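Local structure of leucine aminopeptidase 2 (Saccharomyces cerevisiae, 2XQ0) at residues S144-I149 / Y205-A210. The protein preferentially cleaves di- and tripeptides as a zinc-dependent aminopeptidase of the M1 family and has low epoxide hydrolase activity in vitro. Numbering follows the deposited sequence.
Sequences SQLEAI and YLIGIA. With BES (2-(3-amino-2-hydroxy-4-phenyl-butyrylamino)-4-methyl-pentanoic acid), chain B.
Ser144 and Ile209 join the two antiparallel runs by a pair of hydrogen bonds: Ser144 N donates to Ile209 O over 3.0 Å, and Ile209 N donates to Ser144 OG over 3.1 Å. A chi1 of 68°, with OG between the backbone N and carbonyl carbon of Ser144, puts the hydroxyl oxygen rather than a backbone carbonyl at the N-H of Ile209. Two waters carry the link onward. One bridges Ser144 OG and Ile207 O; the other accepts from Leu146 N and donates to Tyr205 O. This is where the antiparallel pairing of the inner strands 141-144 and 209-211 of a four-stranded sheet gives way to the loop bearing the substrate-binding residues Gln145, Leu146 and Glu147 of the M1 aminopeptidase. Apolar contact fills the middle: Leu146 CD1 lies 3.7 Å from Ile207 CB, the two side chains side by side. Past a cis peptide, Ala148 O meets Tyr205 CB at 3.6 Å. Glu147 is extended, CG anti to the backbone N (chi1 -163°), and runs alongside Tyr205, its CG 3.8 Å from ring atom CD1. Its carboxylate is tilted 38° to that ring, near the zinc ligand Glu324, and BES N2 donates a hydrogen bond of 2.8 Å to Glu147 OE1. An alanine here would probably leave the bestatin amine without this acceptor and open a gap beside the Tyr205 ring, which Trp317 meets edge-to-face.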
ATOM      1  N   SER A 144      -8.087   0.620 -11.530  1.00 25.23           N
ATOM      2  CA  SER A 144      -7.211  -0.544 -11.423  1.00 23.46           C
ATOM      3  C   SER A 144      -6.423  -0.574 -10.122  1.00 18.71           C
ATOM      4  O   SER A 144      -6.308   0.426  -9.401  1.00 17.92           O
ATOM      5  CB  SER A 144      -6.220  -0.531 -12.585  1.00 21.35           C
ATOM      6  OG  SER A 144      -5.337   0.563 -12.416  1.00 17.96           O
ATOM      7  N   GLN A 145      -5.880  -1.744  -9.822  1.00 24.43           N
ATOM      8  CA  GLN A 145      -4.925  -1.922  -8.741  1.00 21.30           C
ATOM      9  C   GLN A 145      -4.117  -3.148  -9.163  1.00 20.83           C
ATOM     10  O   GLN A 145      -4.647  -4.260  -9.188  1.00 18.81           O
ATOM     11  CB  GLN A 145      -5.642  -2.181  -7.413  1.00 25.31           C
ATOM     12  CG  GLN A 145      -4.746  -2.798  -6.341  1.00 39.22           C
ATOM     13  CD  GLN A 145      -3.576  -1.902  -5.992  1.00 46.20           C
ATOM     14  OE1 GLN A 145      -3.763  -0.730  -5.663  1.00 55.50           O
ATOM     15  NE2 GLN A 145      -2.364  -2.441  -6.078  1.00 32.94           N
ATOM     16  N   LEU A 146      -2.861  -2.938  -9.543  1.00 13.93           N
ATOM     17  CA  LEU A 146      -2.080  -3.996 -10.193  1.00 17.07           C
ATOM     18  C   LEU A 146      -1.086  -4.709  -9.278  1.00 25.98           C
ATOM     19  O   LEU A 146      -0.656  -5.846  -9.552  1.00 20.78           O
ATOM     20  CB  LEU A 146      -1.364  -3.456 -11.441  1.00 19.04           C
ATOM     21  CG  LEU A 146      -2.255  -2.742 -12.454  1.00 20.48           C
ATOM     22  CD1 LEU A 146      -1.498  -2.499 -13.765  1.00 15.61           C
ATOM     23  CD2 LEU A 146      -3.533  -3.526 -12.696  1.00 16.79           C
ATOM     24  N   GLU A 147      -0.714  -4.070  -8.184  1.00 19.82           N
ATOM     25  CA  GLU A 147       0.294  -4.688  -7.310  1.00 22.45           C
ATOM     26  C   GLU A 147      -0.335  -5.862  -6.568  1.00 17.97           C
ATOM     27  O   GLU A 147      -1.452  -5.734  -6.084  1.00 24.13           O
ATOM     28  CB  GLU A 147       0.835  -3.664  -6.306  1.00 23.90           C
ATOM     29  CG  GLU A 147       2.161  -4.072  -5.638  1.00 27.71           C
ATOM     30  CD  GLU A 147       2.710  -2.941  -4.771  1.00 30.50           C
ATOM     31  OE1 GLU A 147       2.079  -1.874  -4.763  1.00 33.44           O
ATOM     32  OE2 GLU A 147       3.742  -3.116  -4.105  1.00 27.10           O
ATOM     33  N   ALA A 148       0.351  -7.005  -6.486  1.00 24.77           N
ATOM     34  CA  ALA A 148       1.700  -7.203  -7.005  1.00 23.30           C
ATOM     35  C   ALA A 148       1.745  -7.791  -8.417  1.00 22.35           C
ATOM     36  O   ALA A 148       2.525  -7.323  -9.249  1.00 19.70           O
ATOM     37  CB  ALA A 148       2.489  -8.105  -6.067  1.00 28.12           C
ATOM     38  N   ILE A 149       0.945  -8.829  -8.678  1.00 15.70           N
ATOM     39  CA  ILE A 149       0.943  -9.461 -10.010  1.00 12.90           C
ATOM     40  C   ILE A 149      -0.408  -9.475 -10.745  1.00 21.78           C
ATOM     41  O   ILE A 149      -0.784 -10.470 -11.376  1.00 22.32           O
ATOM     42  CB  ILE A 149       1.511 -10.881  -9.960  1.00 17.20           C
ATOM     43  CG1 ILE A 149       0.709 -11.756  -8.983  1.00 21.82           C
ATOM     44  CG2 ILE A 149       3.010 -10.823  -9.552  1.00 16.99           C
ATOM     45  CD1 ILE A 149       1.091 -13.247  -9.048  1.00 31.81           C
ATOM     46  N   TYR A 205       3.549  -3.158 -12.598  1.00 18.07           N
ATOM     47  CA  TYR A 205       2.659  -3.170 -11.433  1.00 12.84           C
ATOM     48  C   TYR A 205       2.315  -1.727 -11.015  1.00 17.92           C
ATOM     49  O   TYR A 205       1.378  -1.514 -10.275  1.00 20.38           O
ATOM     50  CB  TYR A 205       3.239  -3.972 -10.268  1.00 21.71           C
ATOM     51  CG  TYR A 205       4.301  -3.254  -9.468  1.00 23.62           C
ATOM     52  CD1 TYR A 205       3.956  -2.306  -8.507  1.00 22.63           C
ATOM     53  CD2 TYR A 205       5.637  -3.528  -9.663  1.00 23.60           C
ATOM     54  CE1 TYR A 205       4.918  -1.663  -7.771  1.00 19.62           C
ATOM     55  CE2 TYR A 205       6.615  -2.877  -8.938  1.00 24.43           C
ATOM     56  CZ  TYR A 205       6.249  -1.949  -7.993  1.00 28.01           C
ATOM     57  OH  TYR A 205       7.214  -1.300  -7.269  1.00 26.50           O
ATOM     58  N   LEU A 206       3.079  -0.753 -11.520  1.00 13.27           N
ATOM     59  CA  LEU A 206       2.857   0.666 -11.213  1.00 13.48           C
ATOM     60  C   LEU A 206       1.868   1.341 -12.168  1.00 19.66           C
ATOM     61  O   LEU A 206       1.465   2.487 -11.953  1.00 18.36           O
ATOM     62  CB  LEU A 206       4.175   1.435 -11.230  1.00 16.39           C
ATOM     63  CG  LEU A 206       5.082   1.129 -10.034  1.00 26.34           C
ATOM     64  CD1 LEU A 206       6.387   1.893 -10.156  1.00 28.15           C
ATOM     65  CD2 LEU A 206       4.372   1.509  -8.760  1.00 23.73           C
ATOM     66  N   ILE A 207       1.486   0.637 -13.227  1.00 18.75           N
ATOM     67  CA  ILE A 207       0.513   1.201 -14.144  1.00 21.30           C
ATOM     68  C   ILE A 207      -0.775   1.442 -13.383  1.00 16.51           C
ATOM     69  O   ILE A 207      -1.192   0.625 -12.552  1.00 20.43           O
ATOM     70  CB  ILE A 207       0.256   0.318 -15.360  1.00 24.95           C
ATOM     71  CG1 ILE A 207       1.477   0.348 -16.287  1.00 24.90           C
ATOM     72  CG2 ILE A 207      -0.988   0.790 -16.114  1.00 27.84           C
ATOM     73  CD1 ILE A 207       1.708   1.731 -16.893  1.00 22.69           C
ATOM     74  N   GLY A 208      -1.376   2.597 -13.639  1.00 15.80           N
ATOM     75  CA  GLY A 208      -2.625   2.947 -12.994  1.00 27.35           C
ATOM     76  C   GLY A 208      -3.569   3.573 -13.991  1.00 24.08           C
ATOM     77  O   GLY A 208      -3.146   4.357 -14.851  1.00 23.15           O
ATOM     78  N   ILE A 209      -4.840   3.198 -13.903  1.00 19.93           N
ATOM     79  CA  ILE A 209      -5.860   3.814 -14.748  1.00 16.03           C
ATOM     80  C   ILE A 209      -7.154   3.963 -13.972  1.00 16.39           C
ATOM     81  O   ILE A 209      -7.527   3.079 -13.193  1.00 21.58           O
ATOM     82  CB  ILE A 209      -6.109   2.976 -16.032  1.00 16.56           C
ATOM     83  CG1 ILE A 209      -7.163   3.656 -16.911  1.00 31.86           C
ATOM     84  CG2 ILE A 209      -6.597   1.596 -15.665  1.00 35.95           C
ATOM     85  CD1 ILE A 209      -7.260   3.059 -18.298  1.00 46.47           C
ATOM     86  N   ALA A 210      -7.844   5.082 -14.169  1.00 20.91           N
ATOM     87  CA  ALA A 210      -9.207   5.225 -13.637  1.00 18.91           C
ATOM     88  C   ALA A 210     -10.030   6.047 -14.607  1.00 22.21           C
ATOM     89  O   ALA A 210      -9.494   6.884 -15.336  1.00 22.55           O
ATOM     90  CB  ALA A 210      -9.213   5.871 -12.274  1.00 17.21           C
TER
HETATM   91  N2  BES B 901       1.077  -0.031  -2.848  1.00 46.76           N
HETATM   92  C1  BES B 901       1.032  -0.173  -1.407  1.00 45.88           C
HETATM   93  C6  BES B 901      -0.173  -1.023  -0.999  1.00 46.67           C
HETATM   94  C7  BES B 901      -0.030  -2.425  -1.548  1.00 48.03           C
HETATM   95  C8  BES B 901       1.178  -3.100  -1.410  1.00 45.10           C
HETATM   96  C12 BES B 901      -1.095  -3.033  -2.206  1.00 51.51           C
HETATM   97  C9  BES B 901       1.317  -4.386  -1.918  1.00 44.27           C
HETATM   98  C11 BES B 901      -0.954  -4.321  -2.716  1.00 49.59           C
HETATM   99  C10 BES B 901       0.253  -4.999  -2.571  1.00 44.60           C
HETATM  100  C2  BES B 901       0.966   1.196  -0.718  1.00 44.93           C
HETATM  101  O2  BES B 901       2.042   2.087  -1.048  1.00 32.40           O
HETATM  102  C3  BES B 901       0.963   0.945   0.753  1.00 47.59           C
HETATM  103  O3  BES B 901       1.976   0.566   1.346  1.00 38.26           O
HETATM  104  N1  BES B 901      -0.244   1.165   1.258  1.00 55.01           N
HETATM  105  C4  BES B 901      -0.679   1.036   2.633  1.00 58.17           C
HETATM  106  C13 BES B 901      -0.600   2.462   3.162  1.00 51.78           C
HETATM  107  C14 BES B 901       0.214   2.574   4.444  1.00 54.64           C
HETATM  108  C15 BES B 901       0.705   4.005   4.630  1.00 48.21           C
HETATM  109  C16 BES B 901       1.378   1.586   4.471  1.00 59.03           C
HETATM  110  C5  BES B 901      -2.119   0.611   2.586  1.00 58.04           C
HETATM  111  O1  BES B 901      -2.596  -0.026   3.551  1.00 58.99           O
HETATM  112  O4  BES B 901      -2.793   0.911   1.568  1.00 49.54           O
HETATM  113  O   HOH W   1      -3.311   0.254 -10.696  1.00 19.69           O
HETATM  114  O   HOH W   2      -0.912  -0.583  -9.043  1.00 41.96           O